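Local coordinates for protein galactose-binding lectin (Arachis hypogaea, PDB 2DVF) that binds D-galactose as a legume lectin that depends on calcium and manganese and assembles as a homotetramer, at residues 81-86 / 125-130; 121-126 / 135-140. All coordinates share one frame; numbering follows the deposited sequence.

Contact 1 (81-86 / 125-130). With CA (calcium ion), chain E.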
loop_
_atom_site.group_PDB
_atom_site.type_symbol
_atom_site.label_atom_id
_atom_site.label_comp_id
_atom_site.label_asym_id
_atom_site.label_seq_id
_atom_site.Cartn_x
_atom_site.Cartn_y
_atom_site.Cartn_z
ATOM N N PRO A 81 28.534 -26.235 -4.914
ATOM C CA PRO A 81 27.379 -25.336 -4.880
ATOM C C PRO A 81 26.107 -26.139 -4.638
ATOM O O PRO A 81 25.577 -26.789 -5.543
ATOM C CB PRO A 81 27.400 -24.696 -6.261
ATOM C CG PRO A 81 28.848 -24.694 -6.598
ATOM C CD PRO A 81 29.268 -26.076 -6.176
ATOM N N ALA A 82 25.632 -26.096 -3.402
ATOM C CA ALA A 82 24.435 -26.811 -3.004
ATOM C C ALA A 82 23.976 -26.177 -1.696
ATOM O O ALA A 82 24.757 -25.474 -1.045
ATOM C CB ALA A 82 24.755 -28.279 -2.803
ATOM N N ASP A 83 22.731 -26.431 -1.296
ATOM C CA ASP A 83 21.809 -27.292 -2.031
ATOM C C ASP A 83 20.673 -26.550 -2.736
ATOM O O ASP A 83 20.088 -27.065 -3.690
ATOM C CB ASP A 83 21.230 -28.338 -1.075
ATOM C CG ASP A 83 21.905 -29.685 -1.213
ATOM O OD1 ASP A 83 21.454 -30.479 -2.064
ATOM O OD2 ASP A 83 22.888 -29.948 -0.490
ATOM N N GLY A 84 20.352 -25.348 -2.265
ATOM C CA GLY A 84 19.282 -24.589 -2.889
ATOM C C GLY A 84 18.396 -23.801 -1.945
ATOM O O GLY A 84 18.578 -23.813 -0.727
ATOM N N ILE A 85 17.422 -23.114 -2.531
ATOM C CA ILE A 85 16.482 -22.288 -1.788
ATOM C C ILE A 85 15.059 -22.646 -2.162
ATOM O O ILE A 85 14.743 -22.802 -3.340
ATOM C CB ILE A 85 16.666 -20.791 -2.115
ATOM C CG1 ILE A 85 18.067 -20.336 -1.725
ATOM C CG2 ILE A 85 15.619 -19.962 -1.383
ATOM C CD1 ILE A 85 18.330 -18.887 -2.054
ATOM N N ILE A 86 14.195 -22.766 -1.161
ATOM C CA ILE A 86 12.800 -23.064 -1.437
ATOM C C ILE A 86 11.852 -22.129 -0.697
ATOM O O ILE A 86 12.007 -21.853 0.495
ATOM C CB ILE A 86 12.425 -24.525 -1.083
ATOM C CG1 ILE A 86 10.960 -24.779 -1.462
ATOM C CG2 ILE A 86 12.639 -24.783 0.403
ATOM C CD1 ILE A 86 10.466 -26.180 -1.176
ATOM N N TYR A 125 21.487 -28.703 -6.966
ATOM C CA TYR A 125 22.213 -29.961 -6.847
ATOM C C TYR A 125 21.317 -31.136 -7.234
ATOM O O TYR A 125 20.268 -31.350 -6.637
ATOM C CB TYR A 125 22.744 -30.135 -5.421
ATOM C CG TYR A 125 23.658 -31.330 -5.257
ATOM C CD1 TYR A 125 23.140 -32.609 -5.047
ATOM C CD2 TYR A 125 25.044 -31.187 -5.332
ATOM C CE1 TYR A 125 23.977 -33.719 -4.918
ATOM C CE2 TYR A 125 25.892 -32.292 -5.206
ATOM C CZ TYR A 125 25.350 -33.553 -4.998
ATOM O OH TYR A 125 26.178 -34.645 -4.867
ATOM N N SER A 126 21.734 -31.900 -8.237
ATOM C CA SER A 126 20.940 -33.035 -8.696
ATOM C C SER A 126 20.979 -34.262 -7.777
ATOM O O SER A 126 21.956 -35.010 -7.764
ATOM C CB SER A 126 21.381 -33.439 -10.103
ATOM O OG SER A 126 20.616 -34.526 -10.580
ATOM N N ASN A 127 19.906 -34.452 -7.012
ATOM C CA ASN A 127 19.773 -35.588 -6.098
ATOM C C ASN A 127 18.926 -36.660 -6.768
ATOM O O ASN A 127 17.709 -36.524 -6.852
ATOM C CB ASN A 127 19.077 -35.172 -4.801
ATOM C CG ASN A 127 19.960 -34.351 -3.902
ATOM O OD1 ASN A 127 20.308 -33.233 -4.231
ATOM N ND2 ASN A 127 20.333 -34.907 -2.759
ATOM N N SER A 128 19.566 -37.728 -7.232
ATOM C CA SER A 128 18.851 -38.807 -7.905
ATOM C C SER A 128 17.867 -39.513 -6.980
ATOM O O SER A 128 16.870 -40.069 -7.434
ATOM C CB SER A 128 19.845 -39.825 -8.470
ATOM O OG SER A 128 20.619 -40.409 -7.434
ATOM N N GLU A 129 18.145 -39.488 -5.682
ATOM C CA GLU A 129 17.274 -40.143 -4.721
ATOM C C GLU A 129 15.955 -39.401 -4.606
ATOM O O GLU A 129 15.029 -39.865 -3.950
ATOM C CB GLU A 129 17.939 -40.227 -3.342
ATOM C CG GLU A 129 18.122 -38.899 -2.646
ATOM C CD GLU A 129 19.518 -38.350 -2.801
ATOM O OE1 GLU A 129 20.051 -38.396 -3.927
ATOM O OE2 GLU A 129 20.076 -37.861 -1.795
ATOM N N TYR A 130 15.880 -38.235 -5.234
ATOM C CA TYR A 130 14.661 -37.431 -5.224
ATOM C C TYR A 130 14.269 -37.194 -6.674
ATOM O O TYR A 130 13.406 -36.374 -6.976
ATOM C CB TYR A 130 14.898 -36.090 -4.522
ATOM C CG TYR A 130 15.420 -36.203 -3.101
ATOM C CD1 TYR A 130 14.796 -37.027 -2.164
ATOM C CD2 TYR A 130 16.528 -35.468 -2.688
ATOM C CE1 TYR A 130 15.263 -37.112 -0.860
ATOM C CE2 TYR A 130 17.002 -35.548 -1.387
ATOM C CZ TYR A 130 16.366 -36.371 -0.478
ATOM O OH TYR A 130 16.847 -36.451 0.812
HETATM CA CA CA E . 18.616 -31.243 -4.728
HETATM O O HOH W 1 22.964 -33.213 -1.491
#
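Two first torsions set this contact up. With CG opposite its own N (chi1 -173°), Tyr-125 carries its ring outward and offers CB and the nearest ring atoms to Ala-82 and Asp-83, while Asn-127, with CG beside its backbone N (chi1 -73°), turns its amide oxygen to the calcium. Asp-83 OD1 lies 3.6 Å from Tyr-125 CB, the carboxylate plane turned 53° from the phenol ring, and the methyl of Ala-82 adds an apolar touch, CB to CB of Tyr-125 at 3.8 Å. The Ala-82 to Asp-83 peptide is cis, the hallmark Ala-Asp bond of legume lectins, which in relatives places the aspartate at the sugar-binding site beside the metals; the geometry is consistent with that. No direct hydrogen bond joins the segments. A water donates to Asp-83 OD1 at 3.2 Å and accepts a weak bond from Asn-127 ND2 at 3.4 Å. Asn-127 divides its amide: OD1 binds calcium at 2.7 Å, and ND2 donates to Glu-129 OE2 at 3.1 Å from above the carboxylate plane; held at both ends, the amide probably keeps one flip. The carbonyl oxygen of Tyr-125 also binds calcium, at 2.5 Å, and Asp-123 and Asp-132 contribute further ligands.

Contact 2 (121-126 / 135-140). With MN (manganese (II) ion), chain F; CA (calcium ion), chain E.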
loop_
_atom_site.group_PDB
_atom_site.type_symbol
_atom_site.label_atom_id
_atom_site.label_comp_id
_atom_site.label_asym_id
_atom_site.label_seq_id
_atom_site.Cartn_x
_atom_site.Cartn_y
_atom_site.Cartn_z
ATOM N N GLU A 121 10.942 -24.680 -5.483
ATOM C CA GLU A 121 12.346 -24.837 -5.183
ATOM C C GLU A 121 13.272 -24.308 -6.268
ATOM O O GLU A 121 12.897 -24.182 -7.438
ATOM C CB GLU A 121 12.662 -26.305 -4.897
ATOM C CG GLU A 121 12.362 -27.242 -6.035
ATOM C CD GLU A 121 13.061 -28.565 -5.867
ATOM O OE1 GLU A 121 12.750 -29.284 -4.904
ATOM O OE2 GLU A 121 13.932 -28.882 -6.696
ATOM N N PHE A 122 14.485 -23.978 -5.842
ATOM C CA PHE A 122 15.529 -23.462 -6.713
ATOM C C PHE A 122 16.711 -24.366 -6.413
ATOM O O PHE A 122 17.668 -24.009 -5.720
ATOM C CB PHE A 122 15.792 -22.004 -6.368
ATOM C CG PHE A 122 14.590 -21.129 -6.576
ATOM C CD1 PHE A 122 14.275 -20.647 -7.842
ATOM C CD2 PHE A 122 13.734 -20.834 -5.514
ATOM C CE1 PHE A 122 13.121 -19.884 -8.048
ATOM C CE2 PHE A 122 12.586 -20.080 -5.709
ATOM C CZ PHE A 122 12.276 -19.603 -6.978
ATOM N N ASP A 123 16.578 -25.571 -6.954
ATOM C CA ASP A 123 17.514 -26.663 -6.794
ATOM C C ASP A 123 18.805 -26.496 -7.597
ATOM O O ASP A 123 18.784 -26.366 -8.820
ATOM C CB ASP A 123 16.788 -27.947 -7.190
ATOM C CG ASP A 123 17.297 -29.154 -6.459
ATOM O OD1 ASP A 123 18.528 -29.240 -6.270
ATOM O OD2 ASP A 123 16.474 -30.018 -6.088
ATOM N N THR A 124 19.930 -26.522 -6.893
ATOM C CA THR A 124 21.234 -26.354 -7.519
ATOM C C THR A 124 22.087 -27.608 -7.418
ATOM O O THR A 124 23.279 -27.578 -7.729
ATOM C CB THR A 124 22.001 -25.219 -6.857
ATOM O OG1 THR A 124 22.339 -25.613 -5.525
ATOM C CG2 THR A 124 21.152 -23.955 -6.800
ATOM N N TYR A 125 21.487 -28.703 -6.966
ATOM C CA TYR A 125 22.213 -29.961 -6.847
ATOM C C TYR A 125 21.317 -31.136 -7.234
ATOM O O TYR A 125 20.268 -31.350 -6.637
ATOM C CB TYR A 125 22.744 -30.135 -5.421
ATOM C CG TYR A 125 23.658 -31.330 -5.257
ATOM C CD1 TYR A 125 23.140 -32.609 -5.047
ATOM C CD2 TYR A 125 25.044 -31.187 -5.332
ATOM C CE1 TYR A 125 23.977 -33.719 -4.918
ATOM C CE2 TYR A 125 25.892 -32.292 -5.206
ATOM C CZ TYR A 125 25.350 -33.553 -4.998
ATOM O OH TYR A 125 26.178 -34.645 -4.867
ATOM N N SER A 126 21.734 -31.900 -8.237
ATOM C CA SER A 126 20.940 -33.035 -8.696
ATOM C C SER A 126 20.979 -34.262 -7.777
ATOM O O SER A 126 21.956 -35.010 -7.764
ATOM C CB SER A 126 21.381 -33.439 -10.103
ATOM O OG SER A 126 20.616 -34.526 -10.580
ATOM N N THR A 135 20.226 -31.027 -14.575
ATOM C CA THR A 135 20.812 -29.710 -14.323
ATOM C C THR A 135 20.052 -28.912 -13.283
ATOM O O THR A 135 19.079 -29.402 -12.717
ATOM C CB THR A 135 20.859 -28.864 -15.596
ATOM O OG1 THR A 135 19.529 -28.520 -15.989
ATOM C CG2 THR A 135 21.532 -29.631 -16.709
ATOM N N ASP A 136 20.502 -27.686 -13.024
ATOM C CA ASP A 136 19.812 -26.840 -12.058
ATOM C C ASP A 136 18.372 -26.694 -12.545
ATOM O O ASP A 136 18.105 -26.754 -13.756
ATOM C CB ASP A 136 20.473 -25.460 -11.951
ATOM C CG ASP A 136 21.863 -25.524 -11.353
ATOM O OD1 ASP A 136 22.159 -26.506 -10.637
ATOM O OD2 ASP A 136 22.654 -24.583 -11.587
ATOM N N HIS A 137 17.449 -26.495 -11.611
ATOM C CA HIS A 137 16.043 -26.390 -11.966
ATOM C C HIS A 137 15.155 -25.657 -10.960
ATOM O O HIS A 137 15.501 -25.500 -9.787
ATOM C CB HIS A 137 15.482 -27.795 -12.156
ATOM C CG HIS A 137 15.683 -28.678 -10.964
ATOM N ND1 HIS A 137 16.902 -29.239 -10.655
ATOM C CD2 HIS A 137 14.834 -29.055 -9.978
ATOM C CE1 HIS A 137 16.796 -29.926 -9.531
ATOM N NE2 HIS A 137 15.552 -29.829 -9.099
ATOM N N VAL A 138 14.001 -25.213 -11.448
ATOM C CA VAL A 138 13.000 -24.550 -10.627
ATOM C C VAL A 138 11.899 -25.609 -10.556
ATOM O O VAL A 138 11.580 -26.238 -11.566
ATOM C CB VAL A 138 12.452 -23.270 -11.311
ATOM C CG1 VAL A 138 11.374 -22.641 -10.453
ATOM C CG2 VAL A 138 13.568 -22.272 -11.533
ATOM N N GLY A 139 11.330 -25.830 -9.378
ATOM C CA GLY A 139 10.300 -26.843 -9.279
ATOM C C GLY A 139 9.154 -26.558 -8.333
ATOM O O GLY A 139 9.292 -25.800 -7.378
ATOM N N ILE A 140 8.008 -27.169 -8.625
ATOM C CA ILE A 140 6.815 -27.040 -7.799
ATOM C C ILE A 140 6.780 -28.299 -6.934
ATOM O O ILE A 140 6.695 -29.417 -7.447
ATOM C CB ILE A 140 5.528 -26.992 -8.656
ATOM C CG1 ILE A 140 5.577 -25.804 -9.623
ATOM C CG2 ILE A 140 4.312 -26.897 -7.763
ATOM C CD1 ILE A 140 5.762 -24.458 -8.954
HETATM MN MN MN F . 14.444 -30.883 -7.211
HETATM CA CA CA E . 18.616 -31.243 -4.728
#
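Asp-123 OD2 is shared by two metals, 2.5 Å from manganese and, as the longer arm of a two-oxygen grip, 2.8 Å from calcium. On the manganese side it is joined by NE2 of His-137, 2.4 Å from the ion, and by OE2 of Glu-121 at 2.1 Å; these three atoms are neighbours as ligands of one cation and are not hydrogen-bonded to one another. The imidazole lies alongside Asp-123, one face over its CB, with ring and carboxylate planes 35° apart. Its rotation is fixed at the edge, where ND1 donates in the ring plane to the carbonyl oxygen of Thr-135 at 3.0 Å, which probably leaves NE2 deprotonated for the metal. Both His-137 (chi1 55°) and Glu-121 place CG between backbone N and carbonyl carbon, swinging their ends to the same ion. Beneath them runs an antiparallel ladder, strands 121-123 and 137-140 at 148°, in the seven-stranded sheet of the legume lectin jelly roll. Glu-121 and Gly-139 are a hydrogen-bonded pair, bonded both ways, Glu-121 N to Gly-139 O at 2.8 Å; Asp-123 and His-137 form the next such pair, where Asp-123 N to His-137 O is weak. Past the strand end, Tyr-125 N donates to Asp-123 OD1 at 3.1 Å, an Asx turn that probably helps hold the carboxylate toward calcium. The opposite face of the ladder is apolar: Phe-122 and Val-138 lie side by side, CE1 to CG1 at 4.1 Å, against Val-178 of strand 173-179. Asp-132 supplies a further ligand to both ions.

Overall arrangement
Contact 2 is two neighbouring strands of one sheet, bonded through the backbone, and carries manganese ligands and part of the calcium shell. Contact 1 flanks the same metal site, where residues 81-83, just before strand 84-91, meet the loop that follows strand 117-123; it is a smaller join, without direct hydrogen bonds, made by a water, one apolar touch and calcium ligation from the loop. Both are largely buried, but contact 1 reaches the surface through Pro-81 and Tyr-125. Tyr-125 and Ser-126 belong to both, so the chain passes straight from ladder to calcium loop. The sheet ties them as well: Ile-85 O probably accepts from Phe-122 N at 2.8 Å, making strand 84-91 the neighbour of 117-123 on the side away from 137-141.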